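Local coordinates for conserved hypothetical protein (Caulobacter vibrioides, PDB 1XFJ), which probably acts as a purine nucleoside phosphorylase of the YfiH/LACC1 family, splitting inosine with phosphate and also deaminating adenosine to inosine, at residues R43-Q46 with D51-E54; S15-V20 with L118-E123; G136-V141 with P207-D212; I167-Y172 with R222-R227; T8-L13 with A60-G65. All coordinates share one frame; numbering follows the deposited sequence.

In the fold
The chain has an alpha-beta-beta-alpha fold, and the five contacts sample its layers. Contacts 1 and 5 share helix 49-62, near its start and its end, with centres about 20 Å apart; along the chain, contact 1 falls between the two segments of contact 5. Contact 2 adjoins contact 5 in sequence and joins the five-stranded sheet to the end of strand 115-121 in the six-stranded sheet. Contact 3 lies across the chain's centre from contacts 1 and 5; contact 4, its centre about 12 Å from that of contact 3, adjoins it: helix 206-216 leads into strand 221-224, and Pro-207 packs on Trp-224. Contact 4 also meets contact 5, where Glu-223 reaches Ser-11.

Contact 1. Residues R43-Q46 with D51-E54; sequences RGSQ and DVEE
Arg-43 and Glu-53 form a side-on, two-pronged salt bridge that ties the loop before helix 49-62 to the early part of that helix. The Arg-43 side chain leaves the loop alongside the helix. Its CB is 4.7 Å from Val-52 CG1, too far for firm packing, but the next carbon comes closer: Arg-43 CG is 4.0 Å from Val-52 CG1. With the chain extended from CG to NE, Arg-43 CD then runs past the carboxylate, 3.7 Å from Glu-53 OE2. At NE the contact becomes polar. Arg-43 NE donates to Glu-53 OE2 over 2.7 Å (N-H...O 154°), and Arg-43 NH2 donates to Glu-53 OE1 over 3.1 Å, somewhat straighter at 163°. Both oxygens use their syn lone pairs, and the guanidinium and carboxylate lie nearly coplanar, so the two bonds together restrict rotation of either group. A bend in the glutamate at chi2 (-56°) turns its carboxylate across the arginine chain. Arg-56 NE lies near Arg-43 NH2, and the negative charge of Glu-53 probably eases that meeting of like charges. Val-52, buried under the loop, also touches Ser-45, whose hydroxyl is held chiefly by Gly-42 O. A weak third bond joins Arg-43 NH2 to Glu-53 OE2 at 3.4 Å.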
# COMPACT_ATOMS: atom_id res chain seq x y z
N ARG A 43 0.93 -9.82 10.40
CA ARG A 43 0.37 -10.89 11.22
C ARG A 43 0.68 -12.26 10.61
O ARG A 43 0.64 -13.28 11.30
CB ARG A 43 -1.14 -10.71 11.36
CG ARG A 43 -1.54 -9.72 12.43
CD ARG A 43 -3.05 -9.51 12.45
NE ARG A 43 -3.49 -8.81 13.65
CZ ARG A 43 -4.75 -8.45 13.87
NH1 ARG A 43 -5.68 -8.71 12.97
NH2 ARG A 43 -5.08 -7.83 15.00
N GLY A 44 0.98 -12.27 9.31
CA GLY A 44 1.28 -13.52 8.64
C GLY A 44 2.77 -13.81 8.57
O GLY A 44 3.19 -14.79 7.96
N SER A 45 3.57 -12.95 9.20
CA SER A 45 5.02 -13.11 9.20
C SER A 45 5.46 -14.09 10.28
O SER A 45 4.64 -14.63 11.02
CB SER A 45 5.70 -11.76 9.44
OG SER A 45 5.53 -11.33 10.78
N GLN A 46 6.76 -14.33 10.36
CA GLN A 46 7.32 -15.26 11.33
C GLN A 46 7.87 -14.55 12.57
O GLN A 46 8.61 -15.13 13.36
CB GLN A 46 8.40 -16.12 10.66
CG GLN A 46 7.81 -17.14 9.68
CD GLN A 46 8.84 -17.79 8.79
OE1 GLN A 46 9.33 -17.18 7.83
NE2 GLN A 46 9.19 -19.03 9.09
N ASP A 51 4.61 -8.99 19.49
CA ASP A 51 5.28 -7.77 19.06
C ASP A 51 4.50 -7.16 17.89
O ASP A 51 4.29 -5.94 17.84
CB ASP A 51 6.74 -8.05 18.64
CG ASP A 51 7.66 -8.28 19.83
OD1 ASP A 51 7.29 -7.92 20.97
OD2 ASP A 51 8.78 -8.80 19.63
N VAL A 52 4.07 -8.00 16.96
CA VAL A 52 3.30 -7.53 15.81
C VAL A 52 2.05 -6.81 16.30
O VAL A 52 1.69 -5.75 15.80
CB VAL A 52 2.87 -8.70 14.90
CG1 VAL A 52 1.92 -8.21 13.82
CG2 VAL A 52 4.11 -9.34 14.26
N GLU A 53 1.38 -7.38 17.30
CA GLU A 53 0.19 -6.75 17.84
C GLU A 53 0.51 -5.41 18.50
O GLU A 53 -0.28 -4.46 18.40
CB GLU A 53 -0.49 -7.68 18.85
CG GLU A 53 -1.16 -8.87 18.18
CD GLU A 53 -2.16 -8.44 17.12
OE1 GLU A 53 -3.12 -7.73 17.46
OE2 GLU A 53 -1.97 -8.81 15.94
N GLU A 54 1.66 -5.32 19.16
CA GLU A 54 2.06 -4.08 19.80
C GLU A 54 2.34 -3.02 18.74
O GLU A 54 1.99 -1.86 18.91
CB GLU A 54 3.31 -4.30 20.66
CG GLU A 54 4.01 -3.03 21.14
CD GLU A 54 3.19 -2.19 22.10
OE1 GLU A 54 2.23 -2.72 22.69
OE2 GLU A 54 3.52 -1.00 22.28

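Contact 2. Residues S15-V20 with L118-E123; sequences SSLPGV and LLVDPE
A type II beta turn, running from Leu-17 to Val-20 with Pro-18 and Gly-19 at its corners, packs against the end of strand 115-121 where the two sheets of the alpha-beta-beta-alpha fold face each other. Leu-17 and Val-120 carry the contact. Their side chains reach toward one another tip to tip, and Leu-17 CD1 comes within 3.5 Å of Val-120 CG1, a tight approach for two methyl groups. The valine offers CG1 because this branch stands between its backbone N and carbonyl carbon (chi1 56°). The second leucine methyl leans toward the loop beyond the strand, with Leu-17 CD2 4.3 Å from Pro-122 CB. At the far end of the turn the chain enters strand 20-25, and Val-20 CG2 meets Val-120 CG2 more loosely, at 4.5 Å. Ile-257 of strand 253-259 touches both valines, so the apolar cluster has members from both sheets. All meetings across the two segments are apolar. Arg-125 hydrogen bonds to Pro-18 O and Gly-19 O in the turn. On the strand side the CB of Asp-121 is directed away from the 15-20 segment, and its carboxylate forms an Asx turn that shapes the exit from the strand. Asp-121 OD1 also accepts from Ala-124 N and Asn-158 ND2, while OD2 takes Ser-155 N. The bond defining the Asx turn runs from Glu-123 N to Asp-121 OD1, 2.9 Å long with an N-H...O angle of 147°.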
# COMPACT_ATOMS: atom_id res chain seq x y z
N SER A 15 -2.50 15.67 3.29
CA SER A 15 -2.28 16.35 4.57
C SER A 15 -3.14 17.59 4.81
O SER A 15 -3.36 17.98 5.95
CB SER A 15 -0.81 16.73 4.70
OG SER A 15 -0.43 17.62 3.67
N SER A 16 -3.63 18.20 3.73
CA SER A 16 -4.46 19.39 3.85
C SER A 16 -5.94 19.09 4.09
O SER A 16 -6.72 20.00 4.39
CB SER A 16 -4.31 20.25 2.60
OG SER A 16 -4.67 19.51 1.44
N LEU A 17 -6.32 17.82 3.96
CA LEU A 17 -7.71 17.41 4.14
C LEU A 17 -8.14 17.31 5.61
O LEU A 17 -7.71 16.43 6.34
CB LEU A 17 -7.94 16.07 3.45
CG LEU A 17 -7.45 15.99 2.01
CD1 LEU A 17 -7.64 14.57 1.48
CD2 LEU A 17 -8.21 16.99 1.16
N PRO A 18 -9.03 18.22 6.05
CA PRO A 18 -9.51 18.21 7.44
C PRO A 18 -10.41 17.01 7.71
O PRO A 18 -11.15 16.58 6.83
CB PRO A 18 -10.25 19.53 7.55
CG PRO A 18 -10.88 19.64 6.19
CD PRO A 18 -9.74 19.24 5.26
N GLY A 19 -10.35 16.47 8.92
CA GLY A 19 -11.18 15.33 9.26
C GLY A 19 -10.68 14.05 8.62
O GLY A 19 -11.37 13.03 8.65
N VAL A 20 -9.50 14.11 8.03
CA VAL A 20 -8.89 12.95 7.39
C VAL A 20 -7.45 12.81 7.88
O VAL A 20 -6.70 13.79 7.92
CB VAL A 20 -8.87 13.08 5.85
CG1 VAL A 20 -8.12 11.90 5.24
CG2 VAL A 20 -10.29 13.13 5.32
N LEU A 118 -3.40 5.17 -1.06
CA LEU A 118 -4.39 5.76 -0.18
C LEU A 118 -5.25 6.68 -1.04
O LEU A 118 -4.73 7.53 -1.78
CB LEU A 118 -3.71 6.56 0.93
CG LEU A 118 -2.77 5.74 1.82
CD1 LEU A 118 -2.17 6.64 2.90
CD2 LEU A 118 -3.54 4.59 2.46
N LEU A 119 -6.57 6.50 -0.96
CA LEU A 119 -7.49 7.30 -1.75
C LEU A 119 -8.56 7.93 -0.89
O LEU A 119 -8.88 7.42 0.19
CB LEU A 119 -8.18 6.44 -2.81
CG LEU A 119 -7.31 5.62 -3.76
CD1 LEU A 119 -7.05 4.25 -3.15
CD2 LEU A 119 -8.03 5.46 -5.10
N VAL A 120 -9.14 9.02 -1.37
CA VAL A 120 -10.18 9.70 -0.63
C VAL A 120 -11.02 10.62 -1.50
O VAL A 120 -10.51 11.23 -2.44
CB VAL A 120 -9.57 10.56 0.51
CG1 VAL A 120 -8.55 11.52 -0.06
CG2 VAL A 120 -10.66 11.32 1.25
N ASP A 121 -12.31 10.68 -1.21
CA ASP A 121 -13.22 11.59 -1.90
C ASP A 121 -13.60 12.50 -0.74
O ASP A 121 -14.40 12.13 0.11
CB ASP A 121 -14.46 10.88 -2.42
CG ASP A 121 -15.44 11.85 -3.08
OD1 ASP A 121 -15.46 13.03 -2.66
OD2 ASP A 121 -16.18 11.44 -3.99
N PRO A 122 -13.01 13.71 -0.68
CA PRO A 122 -13.27 14.68 0.39
C PRO A 122 -14.69 15.24 0.48
O PRO A 122 -15.05 15.86 1.49
CB PRO A 122 -12.22 15.75 0.14
CG PRO A 122 -12.09 15.75 -1.34
CD PRO A 122 -12.05 14.26 -1.66
N GLU A 123 -15.50 15.04 -0.55
CA GLU A 123 -16.87 15.53 -0.53
C GLU A 123 -17.83 14.46 -0.04
O GLU A 123 -18.67 14.71 0.83
CB GLU A 123 -17.29 16.00 -1.93
CG GLU A 123 -18.76 16.42 -2.04
CD GLU A 123 -19.18 17.39 -0.95
OE1 GLU A 123 -18.41 18.33 -0.66
OE2 GLU A 123 -20.29 17.22 -0.39

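Contact 3. Residues G136-V141 with P207-D212; sequences GALDGV and PAFVLD
Helices 134-139 and 206-216 pack side by side over the six-stranded sheet of the alpha-beta-beta-alpha fold, and the phenyl ring of Phe-209 bridges them. The ring presents its edge to the backbone of the first helix: Phe-209 CE2 lies 3.7 Å from Ala-137 O, with Ala-137 C in the ring plane and Leu-138 N also near that plane. The methyl of Ala-137 joins in, its CB 3.7 Å from Phe-209 CE2. With CG anti to the backbone N (chi1 -180°), the Phe-209 ring reaches toward the first helix. Leu-138 CD1 comes to 4.5 Å from Phe-209 CZ at the far end of the ring. A small residue at this position lets the backbones approach closely: Ala-137 CA lies 6.3 Å from Val-210 CA. Val-210 CG2 adds a looser touch to Ala-137 CB at 4.3 Å; the valine side chain also meets Ala-115, Val-117 and Val-163 of the sheet below. Phe-182 packs edge-to-face with Phe-209. Just past the contact the first helix ends at Gly-140, whose phi is positive (111°) and which is also the N-cap residue of helix 141-151. One carbonyl secures this junction: Gly-136 O accepts from Gly-140 N at 3.0 Å and from Val-141 N at 2.9 Å, the two donors arriving from opposite faces of its plane.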
# COMPACT_ATOMS: atom_id res chain seq x y z
N GLY A 136 -1.75 -7.34 -8.53
CA GLY A 136 -2.96 -6.59 -8.27
C GLY A 136 -3.08 -5.40 -9.21
O GLY A 136 -4.15 -5.13 -9.76
N ALA A 137 -1.98 -4.68 -9.40
CA ALA A 137 -1.98 -3.53 -10.29
C ALA A 137 -2.37 -3.93 -11.71
O ALA A 137 -3.20 -3.28 -12.35
CB ALA A 137 -0.61 -2.87 -10.29
N LEU A 138 -1.78 -5.01 -12.20
CA LEU A 138 -2.07 -5.48 -13.55
C LEU A 138 -3.52 -5.93 -13.70
O LEU A 138 -4.17 -5.62 -14.70
CB LEU A 138 -1.14 -6.63 -13.92
CG LEU A 138 -1.38 -7.24 -15.30
CD1 LEU A 138 -1.10 -6.20 -16.38
CD2 LEU A 138 -0.47 -8.45 -15.49
N ASP A 139 -4.02 -6.65 -12.71
CA ASP A 139 -5.38 -7.17 -12.76
C ASP A 139 -6.49 -6.15 -12.49
O ASP A 139 -7.66 -6.42 -12.80
CB ASP A 139 -5.52 -8.37 -11.81
CG ASP A 139 -4.65 -9.55 -12.23
OD1 ASP A 139 -4.32 -9.65 -13.44
OD2 ASP A 139 -4.31 -10.39 -11.37
N GLY A 140 -6.15 -5.00 -11.93
CA GLY A 140 -7.16 -3.98 -11.69
C GLY A 140 -7.56 -3.65 -10.26
O GLY A 140 -8.69 -3.19 -10.03
N VAL A 141 -6.67 -3.85 -9.29
CA VAL A 141 -7.02 -3.54 -7.91
C VAL A 141 -7.33 -2.05 -7.71
O VAL A 141 -8.16 -1.69 -6.88
CB VAL A 141 -5.91 -3.96 -6.91
CG1 VAL A 141 -4.67 -3.10 -7.09
CG2 VAL A 141 -6.44 -3.86 -5.49
N PRO A 207 5.58 2.35 -9.42
CA PRO A 207 4.79 3.54 -9.08
C PRO A 207 4.21 4.25 -10.30
O PRO A 207 3.07 4.71 -10.27
CB PRO A 207 5.78 4.40 -8.28
CG PRO A 207 7.12 3.97 -8.80
CD PRO A 207 6.96 2.47 -8.92
N ALA A 208 4.98 4.33 -11.38
CA ALA A 208 4.48 5.00 -12.57
C ALA A 208 3.31 4.20 -13.16
O ALA A 208 2.34 4.78 -13.65
CB ALA A 208 5.59 5.16 -13.60
N PHE A 209 3.41 2.88 -13.10
CA PHE A 209 2.33 2.05 -13.63
C PHE A 209 1.08 2.22 -12.79
O PHE A 209 -0.03 2.30 -13.32
CB PHE A 209 2.73 0.57 -13.64
CG PHE A 209 1.65 -0.32 -14.19
CD1 PHE A 209 1.34 -0.31 -15.54
CD2 PHE A 209 0.92 -1.15 -13.34
CE1 PHE A 209 0.31 -1.10 -16.05
CE2 PHE A 209 -0.12 -1.94 -13.83
CZ PHE A 209 -0.42 -1.91 -15.19
N VAL A 210 1.25 2.26 -11.47
CA VAL A 210 0.12 2.44 -10.57
C VAL A 210 -0.52 3.81 -10.77
O VAL A 210 -1.75 3.95 -10.69
CB VAL A 210 0.56 2.28 -9.10
CG1 VAL A 210 -0.60 2.56 -8.17
CG2 VAL A 210 1.08 0.86 -8.88
N LEU A 211 0.30 4.83 -11.02
CA LEU A 211 -0.24 6.17 -11.26
C LEU A 211 -1.07 6.14 -12.54
O LEU A 211 -2.09 6.83 -12.65
CB LEU A 211 0.89 7.20 -11.38
CG LEU A 211 1.55 7.61 -10.05
CD1 LEU A 211 2.80 8.43 -10.32
CD2 LEU A 211 0.55 8.41 -9.21
N ASP A 212 -0.64 5.33 -13.50
CA ASP A 212 -1.36 5.19 -14.76
C ASP A 212 -2.71 4.52 -14.50
O ASP A 212 -3.72 4.88 -15.12
CB ASP A 212 -0.55 4.34 -15.75
CG ASP A 212 -1.35 4.00 -17.01
OD1 ASP A 212 -1.56 4.89 -17.85
OD2 ASP A 212 -1.76 2.83 -17.15

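Contact 4. Residues I167-Y172 with R222-R227; sequences IGPKSY and REWVGR. With ACT (acetate ion), chain B.
Gly-168 O is gripped by two backbone donors, Ser-171 N at 2.8 Å and Tyr-172 N at 2.9 Å, which close the 167-172 loop into a compact turn; Gly-168 and Pro-169 of this turn touch Trp-224. Across the contact the far end of the indole does the touching: Trp-224 CH2 lies 4.1 Å from Pro-169 CD and 4.3 Å from Gly-168 CA, both reached obliquely. The indole arrives from the opposite direction to the proline, its CG anti to the backbone N (chi1 174°). Trp-224 belongs to strand 221-224, an outermost strand of the six-stranded sheet, and its own chain folds back over it. Gly-226 CA sits 3.3 Å above the Trp-224 ring plane, over its centre, with Arg-227 N nearby on the same face. Pro-207 of helix 206-216 packs on the ring too, while Trp-224 NE1 is bonded to Gly-164 O. The CB of Arg-227 is directed away from the loop; its chain, bent at chi2 and chi3, ends at an acetate ion, probably from the crystallisation liquor, whose carbon lies at the guanidinium edge, in plane. Arg-227 NH2 donates to acetate O over 3.2 Å, and the bonds from NH1 are weak. Arg-227 NE makes a salt bridge with Glu-232 OE2, and Trp-235 receives a cation-pi contact from Arg-227.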
# COMPACT_ATOMS: atom_id res chain seq x y z
N ILE A 167 8.98 -0.35 -4.10
CA ILE A 167 10.23 -0.59 -4.79
C ILE A 167 10.28 0.33 -6.01
O ILE A 167 9.36 0.35 -6.83
CB ILE A 167 10.37 -2.08 -5.18
CG1 ILE A 167 11.79 -2.35 -5.70
CG2 ILE A 167 9.29 -2.48 -6.18
CD1 ILE A 167 12.13 -3.83 -5.78
N GLY A 168 11.35 1.11 -6.10
CA GLY A 168 11.49 2.07 -7.18
C GLY A 168 11.98 1.56 -8.52
O GLY A 168 12.51 0.45 -8.62
N PRO A 169 11.82 2.36 -9.58
CA PRO A 169 12.24 2.01 -10.94
C PRO A 169 13.73 1.72 -11.08
O PRO A 169 14.16 1.11 -12.06
CB PRO A 169 11.80 3.21 -11.77
CG PRO A 169 11.83 4.34 -10.79
CD PRO A 169 11.22 3.71 -9.56
N LYS A 170 14.52 2.16 -10.11
CA LYS A 170 15.96 1.92 -10.15
C LYS A 170 16.27 0.63 -9.40
O LYS A 170 17.40 0.13 -9.44
CB LYS A 170 16.73 3.08 -9.52
CG LYS A 170 16.54 3.21 -8.01
CD LYS A 170 17.27 4.43 -7.47
CE LYS A 170 17.09 4.58 -5.96
NZ LYS A 170 17.73 3.47 -5.21
N SER A 171 15.27 0.09 -8.72
CA SER A 171 15.44 -1.11 -7.90
C SER A 171 14.68 -2.36 -8.34
O SER A 171 15.08 -3.47 -8.00
CB SER A 171 15.05 -0.79 -6.46
OG SER A 171 15.89 0.21 -5.89
N TYR A 172 13.59 -2.17 -9.07
CA TYR A 172 12.75 -3.30 -9.48
C TYR A 172 13.17 -4.04 -10.75
O TYR A 172 12.68 -3.76 -11.84
CB TYR A 172 11.30 -2.80 -9.63
CG TYR A 172 10.24 -3.87 -9.48
CD1 TYR A 172 10.58 -5.21 -9.30
CD2 TYR A 172 8.88 -3.54 -9.54
CE1 TYR A 172 9.61 -6.19 -9.19
CE2 TYR A 172 7.90 -4.52 -9.43
CZ TYR A 172 8.27 -5.84 -9.26
OH TYR A 172 7.30 -6.81 -9.18
N ARG A 222 -3.26 12.94 -8.23
CA ARG A 222 -2.44 11.82 -7.80
C ARG A 222 -0.96 12.15 -7.73
O ARG A 222 -0.51 13.16 -8.27
CB ARG A 222 -2.65 10.67 -8.77
CG ARG A 222 -2.40 11.08 -10.22
CD ARG A 222 -2.74 9.99 -11.22
NE ARG A 222 -2.31 10.37 -12.57
CZ ARG A 222 -3.03 11.09 -13.42
NH1 ARG A 222 -4.24 11.53 -13.09
NH2 ARG A 222 -2.52 11.40 -14.61
N GLU A 223 -0.21 11.28 -7.07
CA GLU A 223 1.23 11.43 -6.96
C GLU A 223 1.85 10.24 -6.24
O GLU A 223 1.15 9.47 -5.58
CB GLU A 223 1.59 12.70 -6.18
CG GLU A 223 1.41 12.56 -4.68
CD GLU A 223 2.41 13.38 -3.89
OE1 GLU A 223 2.40 13.28 -2.64
OE2 GLU A 223 3.22 14.11 -4.50
N TRP A 224 3.16 10.09 -6.41
CA TRP A 224 3.92 9.05 -5.73
C TRP A 224 4.83 9.82 -4.78
O TRP A 224 5.43 10.82 -5.18
CB TRP A 224 4.77 8.25 -6.72
CG TRP A 224 5.68 7.27 -6.03
CD1 TRP A 224 5.36 6.46 -4.98
CD2 TRP A 224 7.05 6.97 -6.36
NE1 TRP A 224 6.44 5.69 -4.62
CE2 TRP A 224 7.49 5.98 -5.45
CE3 TRP A 224 7.94 7.44 -7.33
CZ2 TRP A 224 8.78 5.45 -5.49
CZ3 TRP A 224 9.24 6.91 -7.36
CH2 TRP A 224 9.64 5.92 -6.44
N VAL A 225 4.92 9.37 -3.53
CA VAL A 225 5.76 10.05 -2.55
C VAL A 225 7.25 9.96 -2.88
O VAL A 225 8.07 10.63 -2.26
CB VAL A 225 5.52 9.49 -1.13
CG1 VAL A 225 4.07 9.71 -0.74
CG2 VAL A 225 5.88 8.02 -1.07
N GLY A 226 7.58 9.12 -3.86
CA GLY A 226 8.96 9.00 -4.28
C GLY A 226 9.97 8.44 -3.29
O GLY A 226 11.10 8.93 -3.21
N ARG A 227 9.57 7.43 -2.52
CA ARG A 227 10.47 6.80 -1.56
C ARG A 227 10.64 5.35 -2.00
O ARG A 227 9.65 4.65 -2.25
CB ARG A 227 9.89 6.88 -0.14
CG ARG A 227 9.72 8.31 0.39
CD ARG A 227 11.06 9.04 0.45
NE ARG A 227 11.94 8.49 1.49
CZ ARG A 227 11.86 8.80 2.78
NH1 ARG A 227 10.94 9.66 3.21
NH2 ARG A 227 12.69 8.24 3.65
C ACT B . 10.81 10.05 6.75
O ACT B . 11.98 9.94 6.31
OXT ACT B . 9.84 10.73 6.28
CH3 ACT B . 10.50 9.28 8.02

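Contact 5. Residues T8-L13 with A60-G65; sequences TVQSPL and ARWFGG
Trp-62, in the last turn of helix 49-62, meets Thr-8 and Gln-10 with different parts of its indole. The methyl of Thr-8 comes obliquely to the ring system, with Thr-8 CG2 4.0 Å from Trp-62 CE2 and about equally far from NE1 and CZ2. Gln-10 and Trp-62 reach toward each other from opposite directions, and Gln-10 NE2 stands at the ring edge, in plane, 3.9 Å from Trp-62 CH2. The amide is turned 79° from the indole, and its NE2 hydrogen bonds to His-22 O. A water adds a polar link: it lies 3.1 Å from Thr-8 OG1 and accepts a weak bond from Trp-62 NE1 at 3.4 Å. With its CG anti to the backbone N (chi1 -179°), the tryptophan swings off the helix toward the strand. Phe-63 follows in sequence, and Trp-62 CE3 stands 3.6 Å above the plane of the Phe-63 ring, over its centre. Lys-21 makes a cation-pi contact with the indole and Phe-25 an edge-to-face one. Beyond the aromatic pair the helix closes in a Schellman motif at Gly-64, with Gly-65 N bonded to Ala-60 O over 2.9 Å. A helix end laid over outermost strand 8-9 and its neighbour 20-25 is the helix-on-sheet layering of an alpha-beta-beta-alpha fold.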
# COMPACT_ATOMS: atom_id res chain seq x y z
N THR A 8 6.62 9.15 9.96
CA THR A 8 5.72 8.84 8.87
C THR A 8 6.08 9.60 7.61
O THR A 8 6.78 10.61 7.65
CB THR A 8 4.25 9.20 9.20
OG1 THR A 8 4.14 10.62 9.37
CG2 THR A 8 3.79 8.51 10.48
N VAL A 9 5.60 9.08 6.49
CA VAL A 9 5.78 9.74 5.21
C VAL A 9 4.38 10.22 4.89
O VAL A 9 3.44 9.42 4.86
CB VAL A 9 6.24 8.77 4.10
CG1 VAL A 9 6.19 9.48 2.76
CG2 VAL A 9 7.66 8.29 4.39
N GLN A 10 4.22 11.51 4.69
CA GLN A 10 2.90 12.04 4.36
C GLN A 10 2.95 12.77 3.04
O GLN A 10 4.00 13.26 2.63
CB GLN A 10 2.41 12.97 5.46
CG GLN A 10 2.01 12.25 6.73
CD GLN A 10 1.43 13.19 7.75
OE1 GLN A 10 2.09 14.12 8.20
NE2 GLN A 10 0.17 12.96 8.12
N SER A 11 1.80 12.84 2.39
CA SER A 11 1.67 13.50 1.09
C SER A 11 0.95 14.84 1.19
O SER A 11 -0.06 14.97 1.89
CB SER A 11 0.89 12.60 0.13
OG SER A 11 0.47 13.34 -1.00
N PRO A 12 1.46 15.85 0.48
CA PRO A 12 0.83 17.17 0.50
C PRO A 12 -0.60 17.11 -0.04
O PRO A 12 -1.45 17.92 0.32
CB PRO A 12 1.75 18.00 -0.40
CG PRO A 12 3.08 17.41 -0.14
CD PRO A 12 2.79 15.92 -0.16
N LEU A 13 -0.86 16.12 -0.89
CA LEU A 13 -2.19 15.95 -1.48
C LEU A 13 -3.24 15.45 -0.51
O LEU A 13 -4.43 15.54 -0.79
CB LEU A 13 -2.13 15.00 -2.68
CG LEU A 13 -1.65 15.61 -4.00
CD1 LEU A 13 -0.31 16.26 -3.80
CD2 LEU A 13 -1.59 14.54 -5.07
N ALA A 60 -2.34 2.30 15.53
CA ALA A 60 -3.73 2.64 15.81
C ALA A 60 -3.78 3.85 16.73
O ALA A 60 -4.61 4.74 16.56
CB ALA A 60 -4.44 1.45 16.46
N ARG A 61 -2.87 3.89 17.71
CA ARG A 61 -2.82 5.01 18.65
C ARG A 61 -2.41 6.32 17.97
O ARG A 61 -2.84 7.40 18.37
CB ARG A 61 -1.86 4.70 19.80
CG ARG A 61 -1.93 5.70 20.93
CD ARG A 61 -3.29 5.66 21.61
NE ARG A 61 -3.44 6.70 22.62
CZ ARG A 61 -3.50 8.00 22.35
NH1 ARG A 61 -3.42 8.42 21.09
NH2 ARG A 61 -3.64 8.88 23.33
N TRP A 62 -1.57 6.21 16.95
CA TRP A 62 -1.12 7.39 16.21
C TRP A 62 -2.34 8.06 15.58
O TRP A 62 -2.42 9.29 15.50
CB TRP A 62 -0.14 6.99 15.10
CG TRP A 62 0.40 8.15 14.30
CD1 TRP A 62 1.48 8.92 14.61
CD2 TRP A 62 -0.12 8.66 13.07
NE1 TRP A 62 1.67 9.88 13.64
CE2 TRP A 62 0.70 9.75 12.69
CE3 TRP A 62 -1.20 8.31 12.25
CZ2 TRP A 62 0.48 10.48 11.52
CZ3 TRP A 62 -1.43 9.05 11.09
CH2 TRP A 62 -0.59 10.12 10.74
N PHE A 63 -3.29 7.23 15.15
CA PHE A 63 -4.52 7.69 14.52
C PHE A 63 -5.55 8.17 15.53
O PHE A 63 -6.57 8.75 15.15
CB PHE A 63 -5.13 6.57 13.68
CG PHE A 63 -4.48 6.39 12.34
CD1 PHE A 63 -4.73 7.30 11.31
CD2 PHE A 63 -3.62 5.33 12.11
CE1 PHE A 63 -4.13 7.14 10.07
CE2 PHE A 63 -3.02 5.16 10.86
CZ PHE A 63 -3.27 6.07 9.84
N GLY A 64 -5.28 7.93 16.81
CA GLY A 64 -6.20 8.34 17.86
C GLY A 64 -7.22 7.27 18.20
O GLY A 64 -8.20 7.53 18.89
N GLY A 65 -6.98 6.05 17.72
CA GLY A 65 -7.90 4.97 17.99
C GLY A 65 -7.25 3.80 18.70
O GLY A 65 -6.20 3.94 19.32
O HOH W 1 4.22 11.68 12.33